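Local coordinates for nitroreductase-like family protein (Bacillus cereus, PDB 2I7H) that is of unknown function but belongs to the nitroreductase-like flavoproteins, pairs up as a two-chain assembly and binds flavin mononucleotide, at residues Ala176-Ile180 / Thr181-Glu185; Ala79-Gly82 / Lys83-Asp87; Glu29-Leu32 / Leu33-Leu36; Gln106-Arg109 / Asp110-Tyr113; Gln121-Gln124 / Leu125-Glu129. One frame throughout, in Å; residues are numbered along the deposited sequence. Where two conformers were deposited one is given.

Contact 1 (Ala176-Ile180 / Thr181-Glu185); sequences ARTPI and TEKME
T178 meets two side chains from the far end of a tight turn, and both run at about a right angle to it. Its methyl CG2, anti to the backbone N (OG1 chi1 -55°), stands 3.3 Å from E182 OE2, an apolar carbon against a carboxylate oxygen. On the same threonine, CB is approached by the K183 chain, with CE at 3.6 Å. The lysine stays extended until chi4, where it bends, and NZ leaves to bond the backbone O of E50 of the second subunit; T178 OG1 likewise goes to the E50 carboxylate of that subunit. P179 and E182 run alongside each other, with P179 CG 3.9 Å from E182 OE1. What holds these groups together is a short 3-10 turn: E182 N donates to P179 O at 2.9 Å and K183 N to I180 O at 2.7 Å. I180 is buried and packs on T41 of the second subunit, while R177, just upstream, reaches the flavin mononucleotide phosphate through NH1. The turn thus joins the long loop after strand 157-167 to strand 184-187, whose M184 and E185 pair in parallel with a strand of the second subunit and carry its sheet across the interface.

Contact 2 (Ala79-Gly82 / Lys83-Asp87); sequences AKRG and KILSD
K80 reaches the next turn through its backbone and a water: the water donates to K80 O at 2.9 Å and accepts from I84 N, standing in for a direct helical bond that is missing here. R81 comes next and makes the main side-chain approach. Its chain bends at chi3 (41°) and brings NH2 to 3.6 Å from L85 CD1, the methyl lying obliquely to the guanidinium. The same arginine's carbonyl O takes L85 N at 2.8 Å, and L85 CB sits close by that oxygen. This is the middle of helix 75-90, kinked where the N atoms of K83 and I84 lack bonds to the preceding turn; with R81 O and G82 O as acceptors, the regular pattern resumes. The leucine, and R81 with it, leans on F73, while L85 also touches V69 of helix 62-71. G82, buried and without a side chain, accepts S86 N at 2.9 Å in a fairly straight bond (167° at the hydrogen), and the S86 side chain touches V66 of helix 62-71. Just after G82, K83 NZ bridges across one turn to D87 OD2 at 2.8 Å, a salt bridge that uses the oxygen's syn lone pair.

Contact 3 (Glu29-Leu32 / Leu33-Leu36); sequences EKDL and LIEL
Four successive amides, L33 to L36, bond back to the carbonyls of E29 to L32, the first at 3.3 Å from L33 N to E29 O and the last nearly straight (175° at the hydrogen) from L36 N to L32 O. K30 and I34 extend together: I34 CD1 is 3.8 Å from K30 CG, and its CG1, anti to the carbonyl carbon (chi1 -73°), also rests on K30 O. Both pack on I186 of the second subunit. This is the opening of helix 30-40, with E29 at the N-cap position. On another side, L32 CD1 approaches L36 CG at 4.2 Å, the two leucines crossing at a slant. They sit against L132 of strand 132-137, and L36 goes on to F123 and A127 of helix 106-129. E35 keeps its chain extended; its OE2 receives a water at 2.6 Å that also donates weakly to D31 O, while OE1 makes a salt bridge with R130.

Contact 4 (Gln106-Arg109 / Asp110-Tyr113); sequences QIQR and DEDY
R109 and D110, neighbours in the chain, close a salt bridge on each other: R109 NE donates to D110 OD1 at 2.7 Å, the oxygen lying almost in the guanidinium plane and being met on its anti side, tilted about 31° from the carboxylate plane. R109 NH2 adds a weak second bond to D110 OD1 at 3.2 Å. Bends at chi2 and chi3 (-75° and -52°) fold the arginine back over the start of helix 106-129 to reach it. D110 OD2 is reached by a water at 2.6 Å that also takes Q106 NE2, and by Y143 OH of the second subunit. I107 and E111 run alongside each other, I107 CG2 3.6 Å from E111 OE2. That carboxylate touches flavin mononucleotide; R49 makes a salt bridge to its OE1, and S138 of the second subunit bonds OE2. Y113 OH bonds D110 O of the second subunit. D110 is thus gripped at both oxygens, OD1 by an arginine of its own chain and OD2 by water and a hydroxyl of the second subunit, which fixes the carboxylate's rotation.

Contact 5 (Gln121-Gln124 / Leu125-Glu129); sequences QNFQ and LLAWE
Toward its C-terminal end helix 106-129 is buried in the fold, flanked by helices 10-16 and 30-40 and by strand 132-137, and bordered by the second subunit. Here Q121 and L125 cross obliquely. The glutamine bends at chi2 (66°) and lays OE1 3.9 Å from L125 CG; the leucine's CG, anti to its carbonyl carbon, also sits 3.3 Å from Q121 O. One residue on, L126 repeats the pattern with CG 3.2 Å from N122 O, and that oxygen accepts L126 N at 2.9 Å in a nearly straight bond. The F123 ring reaches forward to A127, its CE2 4.1 Å from the methyl CB, which lies obliquely to the ring; F123 also packs on L37 and A40 of helix 30-40. A127 N bonds F123 O at 2.8 Å, and W128 N bonds Q124 O one step later. Carbon thus packs on carbon and on carbonyl oxygens already engaged in the helix. The amides spend polarity elsewhere: N122 ND2 bonds A40 O of the neighbouring helix, Q121 OE1 is weakly bonded by N122 ND2 of the second subunit, and E129 adds a carboxylate bond from OE2 to I10 N of that subunit, so that both amide and charged groups link this part of the helix to the other chain.

Contact 5 is the buried one, contact 1 a surface turn, and contacts 2, 3 and 4 lie between. Contacts 4 and 5 share helix 106-129 yet differ: near its start charged groups meet the flavin and the second subunit, while toward its end apolar chains and amides predominate. Contact 3 touches contact 5, L36 CB lying 3.7 Å from F123 CE1, so helices 30-40 and 106-129 pack directly. Contact 2 stands apart, about 17 Å from contact 5 between nearest atoms, and no second-subunit chain touches it. By contrast, T178 and K183 of contact 1 find polar partners on E50 of the second subunit.

Contact 1 (Ala176-Ile180 / Thr181-Glu185)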
loop_
_atom_site.group_PDB
_atom_site.type_symbol
_atom_site.label_atom_id
_atom_site.label_comp_id
_atom_site.label_asym_id
_atom_site.label_seq_id
_atom_site.Cartn_x
_atom_site.Cartn_y
_atom_site.Cartn_z
ATOM N N ALA A 176 -18.941 6.828 -0.498
ATOM C CA ALA A 176 -19.239 5.657 0.293
ATOM C C ALA A 176 -18.549 4.396 -0.306
ATOM O O ALA A 176 -18.542 4.184 -1.529
ATOM C CB ALA A 176 -20.727 5.485 0.423
ATOM N N ARG A 177 -17.932 3.599 0.563
ATOM C CA ARG A 177 -17.354 2.314 0.167
ATOM C C ARG A 177 -18.388 1.185 0.134
ATOM O O ARG A 177 -19.424 1.262 0.760
ATOM C CB ARG A 177 -16.188 1.960 1.092
ATOM C CG ARG A 177 -15.083 2.992 1.069
ATOM C CD ARG A 177 -14.634 3.345 -0.382
ATOM N NE ARG A 177 -13.240 3.785 -0.474
ATOM C CZ ARG A 177 -12.839 5.019 -0.776
ATOM N NH1 ARG A 177 -11.545 5.294 -0.825
ATOM N NH2 ARG A 177 -13.711 5.977 -1.045
ATOM N N THR A 178 -18.101 0.144 -0.626
ATOM C CA THR A 178 -18.869 -1.080 -0.588
ATOM C C THR A 178 -18.522 -1.830 0.703
ATOM O O THR A 178 -17.338 -2.043 1.008
ATOM C CB THR A 178 -18.521 -1.964 -1.768
ATOM O OG1 THR A 178 -18.698 -1.218 -2.984
ATOM C CG2 THR A 178 -19.391 -3.239 -1.799
ATOM N N PRO A 179 -19.557 -2.224 1.471
ATOM C CA PRO A 179 -19.336 -3.085 2.621
ATOM C C PRO A 179 -18.498 -4.286 2.173
ATOM O O PRO A 179 -18.830 -4.950 1.191
ATOM C CB PRO A 179 -20.749 -3.512 3.005
ATOM C CG PRO A 179 -21.600 -2.375 2.576
ATOM C CD PRO A 179 -20.980 -1.910 1.286
ATOM N N ILE A 180 -17.382 -4.501 2.858
ATOM C CA ILE A 180 -16.470 -5.622 2.612
ATOM C C ILE A 180 -17.160 -7.002 2.511
ATOM O O ILE A 180 -16.737 -7.851 1.730
ATOM C CB ILE A 180 -15.273 -5.588 3.641
ATOM C CG1 ILE A 180 -14.050 -6.320 3.105
ATOM C CG2 ILE A 180 -15.699 -6.050 5.054
ATOM C CD1 ILE A 180 -13.393 -5.619 1.962
ATOM N N THR A 181 -18.245 -7.197 3.252
ATOM C CA THR A 181 -19.025 -8.425 3.177
ATOM C C THR A 181 -19.573 -8.754 1.779
ATOM O O THR A 181 -19.924 -9.899 1.507
ATOM C CB THR A 181 -20.164 -8.451 4.220
ATOM O OG1 THR A 181 -20.947 -7.255 4.119
ATOM C CG2 THR A 181 -19.574 -8.553 5.635
ATOM N N GLU A 182 -19.610 -7.774 0.881
ATOM C CA GLU A 182 -20.014 -8.046 -0.493
ATOM C C GLU A 182 -18.825 -8.451 -1.360
ATOM O O GLU A 182 -18.988 -8.886 -2.504
ATOM C CB GLU A 182 -20.767 -6.849 -1.075
ATOM C CG GLU A 182 -21.996 -6.486 -0.244
ATOM C CD GLU A 182 -22.672 -5.211 -0.707
ATOM O OE1 GLU A 182 -23.508 -4.650 0.055
ATOM O OE2 GLU A 182 -22.366 -4.759 -1.844
ATOM N N LYS A 183 -17.628 -8.326 -0.794
ATOM C CA LYS A 183 -16.396 -8.616 -1.516
ATOM C C LYS A 183 -15.635 -9.745 -0.821
ATOM O O LYS A 183 -14.464 -9.998 -1.096
ATOM C CB LYS A 183 -15.538 -7.355 -1.631
ATOM C CG LYS A 183 -16.181 -6.250 -2.449
ATOM C CD LYS A 183 -15.331 -4.995 -2.416
ATOM C CE LYS A 183 -15.892 -3.884 -3.282
ATOM N NZ LYS A 183 -15.839 -4.167 -4.766
HETATM N N MSE A 184 -16.315 -10.440 0.078
HETATM C CA MSE A 184 -15.640 -11.460 0.838
HETATM C C MSE A 184 -16.421 -12.751 1.027
HETATM O O MSE A 184 -17.650 -12.758 1.131
HETATM C CB MSE A 184 -15.133 -10.891 2.166
HETATM C CG MSE A 184 -15.945 -11.186 3.383
HETATM SE SE MSE A 184 -14.885 -10.612 4.951
HETATM C CE MSE A 184 -13.202 -11.295 4.448
ATOM N N GLU A 185 -15.697 -13.865 0.993
ATOM C CA GLU A 185 -16.238 -15.132 1.468
ATOM C C GLU A 185 -15.652 -15.365 2.855
ATOM O O GLU A 185 -14.501 -15.039 3.111
ATOM C CB GLU A 185 -15.927 -16.299 0.510
ATOM C CG GLU A 185 -16.368 -17.662 1.057
ATOM C CD GLU A 185 -16.327 -18.823 0.065
ATOM O OE1 GLU A 185 -16.770 -19.935 0.456
ATOM O OE2 GLU A 185 -15.869 -18.646 -1.086
#

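Contact 2 (Ala79-Gly82 / Lys83-Asp87)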
loop_
_atom_site.group_PDB
_atom_site.type_symbol
_atom_site.label_atom_id
_atom_site.label_comp_id
_atom_site.label_asym_id
_atom_site.label_seq_id
_atom_site.Cartn_x
_atom_site.Cartn_y
_atom_site.Cartn_z
ATOM N N ALA A 79 -0.647 20.198 -27.280
ATOM C CA ALA A 79 -1.525 21.311 -27.607
ATOM C C ALA A 79 -2.754 21.319 -26.708
ATOM O O ALA A 79 -3.228 22.377 -26.304
ATOM C CB ALA A 79 -1.925 21.264 -29.084
ATOM N N LYS A 80 -3.234 20.122 -26.375
ATOM C CA LYS A 80 -4.438 19.946 -25.557
ATOM C C LYS A 80 -4.211 20.263 -24.072
ATOM O O LYS A 80 -4.972 21.017 -23.470
ATOM C CB LYS A 80 -4.967 18.524 -25.717
ATOM C CG LYS A 80 -6.455 18.416 -25.969
ATOM C CD LYS A 80 -6.893 16.938 -25.885
ATOM C CE LYS A 80 -8.170 16.639 -26.707
ATOM N NZ LYS A 80 -8.057 17.022 -28.161
ATOM N N ARG A 81 -3.142 19.719 -23.499
ATOM C CA ARG A 81 -2.968 19.756 -22.056
ATOM C C ARG A 81 -1.741 20.531 -21.546
ATOM O O ARG A 81 -1.600 20.740 -20.348
ATOM C CB ARG A 81 -3.001 18.328 -21.503
ATOM C CG ARG A 81 -3.632 18.242 -20.111
ATOM C CD ARG A 81 -4.334 16.886 -19.889
ATOM N NE ARG A 81 -3.578 15.742 -20.415
ATOM C CZ ARG A 81 -2.785 14.969 -19.677
ATOM N NH1 ARG A 81 -2.144 13.943 -20.230
ATOM N NH2 ARG A 81 -2.631 15.227 -18.385
ATOM N N GLY A 82 -0.867 20.951 -22.454
ATOM C CA GLY A 82 0.396 21.584 -22.092
ATOM C C GLY A 82 0.270 22.706 -21.083
ATOM O O GLY A 82 0.781 22.599 -19.959
ATOM N N LYS A 83 -0.425 23.772 -21.471
ATOM C CA LYS A 83 -0.587 24.933 -20.597
ATOM C C LYS A 83 -1.402 24.637 -19.324
ATOM O O LYS A 83 -0.989 25.008 -18.228
ATOM C CB LYS A 83 -1.183 26.125 -21.349
ATOM C CG LYS A 83 -0.628 27.436 -20.852
ATOM C CD LYS A 83 -1.707 28.470 -20.673
ATOM C CE LYS A 83 -1.171 29.625 -19.842
ATOM N NZ LYS A 83 -2.199 30.157 -18.893
ATOM N N ILE A 84 -2.555 23.987 -19.497
ATOM C CA ILE A 84 -3.370 23.467 -18.399
ATOM C C ILE A 84 -2.497 22.809 -17.329
ATOM O O ILE A 84 -2.554 23.152 -16.140
ATOM C CB ILE A 84 -4.402 22.385 -18.922
ATOM C CG1 ILE A 84 -5.499 22.999 -19.825
ATOM C CG2 ILE A 84 -5.012 21.569 -17.768
ATOM C CD1 ILE A 84 -6.088 24.333 -19.340
ATOM N N LEU A 85 -1.693 21.856 -17.780
ATOM C CA LEU A 85 -0.955 20.992 -16.903
ATOM C C LEU A 85 0.215 21.732 -16.269
ATOM O O LEU A 85 0.424 21.646 -15.060
ATOM C CB LEU A 85 -0.522 19.754 -17.679
ATOM C CG LEU A 85 0.329 18.753 -16.940
ATOM C CD1 LEU A 85 0.065 17.373 -17.465
ATOM C CD2 LEU A 85 1.799 19.177 -17.098
ATOM N N SER A 86 0.950 22.480 -17.082
ATOM C CA SER A 86 1.979 23.407 -16.598
ATOM C C SER A 86 1.476 24.346 -15.488
ATOM O O SER A 86 2.148 24.539 -14.480
ATOM C CB SER A 86 2.531 24.226 -17.758
ATOM O OG SER A 86 3.625 25.024 -17.338
ATOM N N ASP A 87 0.294 24.920 -15.675
ATOM C CA ASP A 87 -0.279 25.818 -14.698
ATOM C C ASP A 87 -0.660 25.093 -13.420
ATOM O O ASP A 87 -0.498 25.640 -12.313
ATOM C CB ASP A 87 -1.476 26.552 -15.293
ATOM C CG ASP A 87 -1.057 27.613 -16.280
ATOM O OD1 ASP A 87 0.162 27.755 -16.543
ATOM O OD2 ASP A 87 -1.942 28.327 -16.804
HETATM O O HOH W 1 -3.507 23.158 -22.162
#

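Contact 3 (Glu29-Leu32 / Leu33-Leu36)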
loop_
_atom_site.group_PDB
_atom_site.type_symbol
_atom_site.label_atom_id
_atom_site.label_comp_id
_atom_site.label_asym_id
_atom_site.label_seq_id
_atom_site.Cartn_x
_atom_site.Cartn_y
_atom_site.Cartn_z
ATOM N N GLU A 29 6.982 23.293 3.776
ATOM C CA GLU A 29 8.387 23.224 4.152
ATOM C C GLU A 29 9.004 21.880 3.740
ATOM O O GLU A 29 8.431 20.816 3.973
ATOM C CB GLU A 29 8.564 23.495 5.648
ATOM C CG GLU A 29 9.583 24.586 5.963
ATOM C CD GLU A 29 9.113 25.973 5.554
ATOM O OE1 GLU A 29 8.103 26.445 6.122
ATOM O OE2 GLU A 29 9.753 26.588 4.670
ATOM N N LYS A 30 10.178 21.962 3.123
ATOM C CA LYS A 30 10.931 20.811 2.623
ATOM C C LYS A 30 11.266 19.832 3.762
ATOM O O LYS A 30 11.217 18.608 3.584
ATOM C CB LYS A 30 12.207 21.331 1.961
ATOM C CG LYS A 30 13.190 20.286 1.516
ATOM C CD LYS A 30 14.612 20.677 1.914
ATOM C CE LYS A 30 15.222 21.757 1.012
ATOM N NZ LYS A 30 16.666 21.962 1.342
ATOM N N ASP A 31 11.592 20.391 4.928
ATOM C CA ASP A 31 12.013 19.632 6.100
ATOM C C ASP A 31 10.853 18.833 6.672
ATOM O O ASP A 31 11.048 17.779 7.265
ATOM C CB ASP A 31 12.567 20.579 7.166
ATOM C CG ASP A 31 14.025 20.958 6.917
ATOM O OD1 ASP A 31 14.601 20.536 5.884
ATOM O OD2 ASP A 31 14.607 21.669 7.775
ATOM N N LEU A 32 9.646 19.353 6.497
ATOM C CA LEU A 32 8.438 18.632 6.847
ATOM C C LEU A 32 8.204 17.422 5.924
ATOM O O LEU A 32 7.846 16.340 6.395
ATOM C CB LEU A 32 7.244 19.582 6.792
ATOM C CG LEU A 32 5.867 18.982 7.021
ATOM C CD1 LEU A 32 5.773 18.375 8.396
ATOM C CD2 LEU A 32 4.814 20.044 6.819
ATOM N N LEU A 33 8.396 17.608 4.621
ATOM C CA LEU A 33 8.202 16.524 3.668
ATOM C C LEU A 33 9.223 15.432 3.921
ATOM O O LEU A 33 8.912 14.250 3.786
ATOM C CB LEU A 33 8.311 17.022 2.225
ATOM C CG LEU A 33 7.252 18.027 1.769
ATOM C CD1 LEU A 33 7.616 18.556 0.432
ATOM C CD2 LEU A 33 5.890 17.361 1.701
ATOM N N ILE A 34 10.435 15.835 4.295
ATOM C CA ILE A 34 11.498 14.875 4.567
ATOM C C ILE A 34 11.180 14.138 5.864
ATOM O O ILE A 34 11.433 12.945 5.990
ATOM C CB ILE A 34 12.882 15.591 4.642
ATOM C CG1 ILE A 34 13.342 16.005 3.241
ATOM C CG2 ILE A 34 13.942 14.718 5.358
ATOM C CD1 ILE A 34 14.388 17.109 3.281
ATOM N N GLU A 35 10.624 14.866 6.827
ATOM C CA GLU A 35 10.223 14.278 8.099
ATOM C C GLU A 35 9.154 13.199 7.865
ATOM O O GLU A 35 9.312 12.067 8.302
ATOM C CB GLU A 35 9.752 15.358 9.093
ATOM C CG GLU A 35 9.169 14.788 10.366
ATOM C CD GLU A 35 8.872 15.828 11.447
ATOM O OE1 GLU A 35 8.276 15.428 12.470
ATOM O OE2 GLU A 35 9.245 17.027 11.313
ATOM N N LEU A 36 8.099 13.563 7.146
ATOM C CA LEU A 36 7.006 12.650 6.770
ATOM C C LEU A 36 7.445 11.414 5.981
ATOM O O LEU A 36 6.985 10.298 6.280
ATOM C CB LEU A 36 5.905 13.421 6.005
ATOM C CG LEU A 36 5.266 14.555 6.827
ATOM C CD1 LEU A 36 4.174 15.225 6.102
ATOM C CD2 LEU A 36 4.762 14.021 8.135
HETATM O O HOH W 2 10.270 19.038 10.068
#

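Contact 4 (Gln106-Arg109 / Asp110-Tyr113)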
loop_
_atom_site.group_PDB
_atom_site.type_symbol
_atom_site.label_atom_id
_atom_site.label_comp_id
_atom_site.label_asym_id
_atom_site.label_seq_id
_atom_site.Cartn_x
_atom_site.Cartn_y
_atom_site.Cartn_z
ATOM N N GLN A 106 9.162 -11.872 -10.994
ATOM C CA GLN A 106 7.797 -11.529 -10.624
ATOM C C GLN A 106 7.601 -11.339 -9.127
ATOM O O GLN A 106 7.152 -10.295 -8.682
ATOM C CB GLN A 106 6.890 -12.665 -11.123
ATOM C CG GLN A 106 5.452 -12.593 -10.735
ATOM C CD GLN A 106 4.672 -13.784 -11.240
ATOM O OE1 GLN A 106 5.136 -14.958 -11.156
ATOM N NE2 GLN A 106 3.501 -13.505 -11.812
ATOM N N ILE A 107 7.922 -12.354 -8.345
ATOM C CA ILE A 107 7.636 -12.341 -6.915
ATOM C C ILE A 107 8.361 -11.177 -6.220
ATOM O O ILE A 107 7.765 -10.440 -5.450
ATOM C CB ILE A 107 7.937 -13.736 -6.272
ATOM C CG1 ILE A 107 6.939 -14.802 -6.813
ATOM C CG2 ILE A 107 7.946 -13.648 -4.710
ATOM C CD1 ILE A 107 7.291 -16.336 -6.424
ATOM N N GLN A 108 9.640 -10.993 -6.523
ATOM C CA GLN A 108 10.411 -9.920 -5.892
ATOM C C GLN A 108 9.948 -8.557 -6.352
ATOM O O GLN A 108 9.922 -7.627 -5.569
ATOM C CB GLN A 108 11.918 -10.101 -6.141
ATOM C CG GLN A 108 12.564 -11.186 -5.313
ATOM C CD GLN A 108 12.511 -12.565 -5.946
ATOM O OE1 GLN A 108 11.828 -12.812 -6.916
ATOM N NE2 GLN A 108 13.284 -13.476 -5.388
ATOM N N ARG A 109 9.593 -8.428 -7.631
ATOM C CA ARG A 109 9.090 -7.141 -8.142
ATOM C C ARG A 109 7.726 -6.799 -7.527
ATOM O O ARG A 109 7.460 -5.647 -7.192
ATOM C CB ARG A 109 9.029 -7.169 -9.684
ATOM C CG ARG A 109 8.514 -5.940 -10.346
ATOM C CD ARG A 109 6.964 -5.724 -10.251
ATOM N NE ARG A 109 6.213 -6.905 -10.695
ATOM C CZ ARG A 109 6.261 -7.359 -11.941
ATOM N NH1 ARG A 109 7.010 -6.695 -12.814
ATOM N NH2 ARG A 109 5.582 -8.458 -12.295
ATOM N N ASP A 110 6.837 -7.792 -7.456
ATOM C CA ASP A 110 5.530 -7.616 -6.852
ATOM C C ASP A 110 5.656 -7.229 -5.391
ATOM O O ASP A 110 4.990 -6.311 -4.937
ATOM C CB ASP A 110 4.686 -8.901 -6.991
ATOM C CG ASP A 110 4.167 -9.113 -8.407
ATOM O OD1 ASP A 110 4.361 -8.240 -9.296
ATOM O OD2 ASP A 110 3.619 -10.190 -8.642
ATOM N N GLU A 111 6.486 -7.955 -4.648
ATOM C CA GLU A 111 6.831 -7.588 -3.266
ATOM C C GLU A 111 7.353 -6.152 -3.148
ATOM O O GLU A 111 6.934 -5.407 -2.290
ATOM C CB GLU A 111 7.879 -8.565 -2.685
ATOM C CG GLU A 111 7.278 -9.841 -2.179
ATOM C CD GLU A 111 8.301 -10.961 -1.923
ATOM O OE1 GLU A 111 9.494 -10.816 -2.185
ATOM O OE2 GLU A 111 7.878 -12.041 -1.495
ATOM N N ASP A 112 8.277 -5.774 -4.005
ATOM C CA ASP A 112 8.842 -4.435 -3.942
ATOM C C ASP A 112 7.785 -3.370 -4.205
ATOM O O ASP A 112 7.731 -2.332 -3.528
ATOM C CB ASP A 112 10.015 -4.338 -4.915
ATOM C CG ASP A 112 11.218 -5.107 -4.420
ATOM O OD1 ASP A 112 11.209 -5.546 -3.244
ATOM O OD2 ASP A 112 12.180 -5.233 -5.181
ATOM N N TYR A 113 6.955 -3.642 -5.198
ATOM C CA TYR A 113 5.861 -2.771 -5.564
ATOM C C TYR A 113 4.826 -2.641 -4.424
ATOM O O TYR A 113 4.399 -1.528 -4.076
ATOM C CB TYR A 113 5.234 -3.311 -6.856
ATOM C CG TYR A 113 4.191 -2.449 -7.461
ATOM C CD1 TYR A 113 4.527 -1.319 -8.196
ATOM C CD2 TYR A 113 2.849 -2.748 -7.296
ATOM C CE1 TYR A 113 3.540 -0.505 -8.761
ATOM C CE2 TYR A 113 1.862 -1.937 -7.855
ATOM C CZ TYR A 113 2.208 -0.846 -8.560
ATOM O OH TYR A 113 1.212 -0.109 -9.119
HETATM O O HOH W 3 2.446 -10.761 -10.887
#

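Contact 5 (Gln121-Gln124 / Leu125-Glu129)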
loop_
_atom_site.group_PDB
_atom_site.type_symbol
_atom_site.label_atom_id
_atom_site.label_comp_id
_atom_site.label_asym_id
_atom_site.label_seq_id
_atom_site.Cartn_x
_atom_site.Cartn_y
_atom_site.Cartn_z
ATOM N N GLN A 121 1.089 5.060 0.812
ATOM C CA GLN A 121 -0.093 5.137 1.630
ATOM C C GLN A 121 0.223 5.645 3.047
ATOM O O GLN A 121 -0.480 6.514 3.548
ATOM C CB GLN A 121 -0.828 3.795 1.675
ATOM C CG GLN A 121 -1.997 3.769 2.667
ATOM C CD GLN A 121 -3.148 4.690 2.318
ATOM O OE1 GLN A 121 -4.173 4.699 3.016
ATOM N NE2 GLN A 121 -2.998 5.479 1.267
ATOM N N ASN A 122 1.295 5.117 3.656
ATOM C CA ASN A 122 1.806 5.653 4.919
ATOM C C ASN A 122 1.984 7.151 4.815
ATOM O O ASN A 122 1.544 7.896 5.678
ATOM C CB ASN A 122 3.186 5.090 5.225
ATOM C CG ASN A 122 3.158 3.738 5.875
ATOM O OD1 ASN A 122 2.127 3.235 6.325
ATOM N ND2 ASN A 122 4.331 3.138 5.945
ATOM N N PHE A 123 2.683 7.576 3.759
ATOM C CA PHE A 123 2.992 8.980 3.559
ATOM C C PHE A 123 1.714 9.810 3.484
ATOM O O PHE A 123 1.644 10.887 4.065
ATOM C CB PHE A 123 3.787 9.215 2.277
ATOM C CG PHE A 123 4.028 10.654 2.027
ATOM C CD1 PHE A 123 5.104 11.325 2.668
ATOM C CD2 PHE A 123 3.147 11.384 1.248
ATOM C CE1 PHE A 123 5.280 12.671 2.462
ATOM C CE2 PHE A 123 3.328 12.731 1.048
ATOM C CZ PHE A 123 4.379 13.382 1.645
ATOM N N GLN A 124 0.722 9.299 2.758
ATOM C CA GLN A 124 -0.539 10.019 2.560
ATOM C C GLN A 124 -1.263 10.219 3.891
ATOM O O GLN A 124 -1.809 11.291 4.139
ATOM C CB GLN A 124 -1.422 9.290 1.559
ATOM C CG GLN A 124 -0.991 9.388 0.075
ATOM C CD GLN A 124 -2.169 8.936 -0.833
ATOM O OE1 GLN A 124 -2.803 7.923 -0.558
ATOM N NE2 GLN A 124 -2.485 9.706 -1.853
ATOM N N LEU A 125 -1.204 9.197 4.750
ATOM C CA LEU A 125 -1.785 9.224 6.091
ATOM C C LEU A 125 -1.058 10.199 7.015
ATOM O O LEU A 125 -1.665 11.061 7.634
ATOM C CB LEU A 125 -1.790 7.802 6.693
ATOM C CG LEU A 125 -2.709 6.812 5.994
ATOM C CD1 LEU A 125 -2.621 5.396 6.618
ATOM C CD2 LEU A 125 -4.135 7.356 5.972
ATOM N N LEU A 126 0.255 10.053 7.077
ATOM C CA LEU A 126 1.140 10.988 7.760
ATOM C C LEU A 126 0.924 12.448 7.361
ATOM O O LEU A 126 0.871 13.331 8.224
ATOM C CB LEU A 126 2.602 10.567 7.539
ATOM C CG LEU A 126 2.977 9.237 8.211
ATOM C CD1 LEU A 126 4.185 8.582 7.596
ATOM C CD2 LEU A 126 3.203 9.412 9.714
ATOM N N ALA A 127 0.808 12.695 6.057
ATOM C CA ALA A 127 0.588 14.041 5.554
ATOM C C ALA A 127 -0.790 14.558 5.979
ATOM O O ALA A 127 -0.916 15.681 6.447
ATOM C CB ALA A 127 0.799 14.101 3.995
ATOM N N TRP A 128 -1.825 13.730 5.842
ATOM C CA TRP A 128 -3.186 14.138 6.232
ATOM C C TRP A 128 -3.234 14.639 7.686
ATOM O O TRP A 128 -3.937 15.599 7.999
ATOM C CB TRP A 128 -4.201 12.993 6.048
ATOM C CG TRP A 128 -5.587 13.478 6.238
ATOM C CD1 TRP A 128 -6.369 13.371 7.372
ATOM C CD2 TRP A 128 -6.354 14.235 5.289
ATOM N NE1 TRP A 128 -7.572 14.001 7.169
ATOM C CE2 TRP A 128 -7.596 14.537 5.903
ATOM C CE3 TRP A 128 -6.114 14.677 3.968
ATOM C CZ2 TRP A 128 -8.615 15.251 5.235
ATOM C CZ3 TRP A 128 -7.111 15.403 3.307
ATOM C CH2 TRP A 128 -8.365 15.663 3.948
ATOM N N GLU A 129 -2.484 13.956 8.554
ATOM C CA GLU A 129 -2.406 14.262 9.986
ATOM C C GLU A 129 -1.883 15.684 10.277
ATOM O O GLU A 129 -2.340 16.338 11.219
ATOM C CB GLU A 129 -1.603 13.163 10.720
ATOM C CG GLU A 129 -1.179 13.499 12.149
ATOM C CD GLU A 129 -0.530 12.300 12.891
ATOM O OE1 GLU A 129 0.654 11.948 12.626
ATOM O OE2 GLU A 129 -1.212 11.712 13.752
#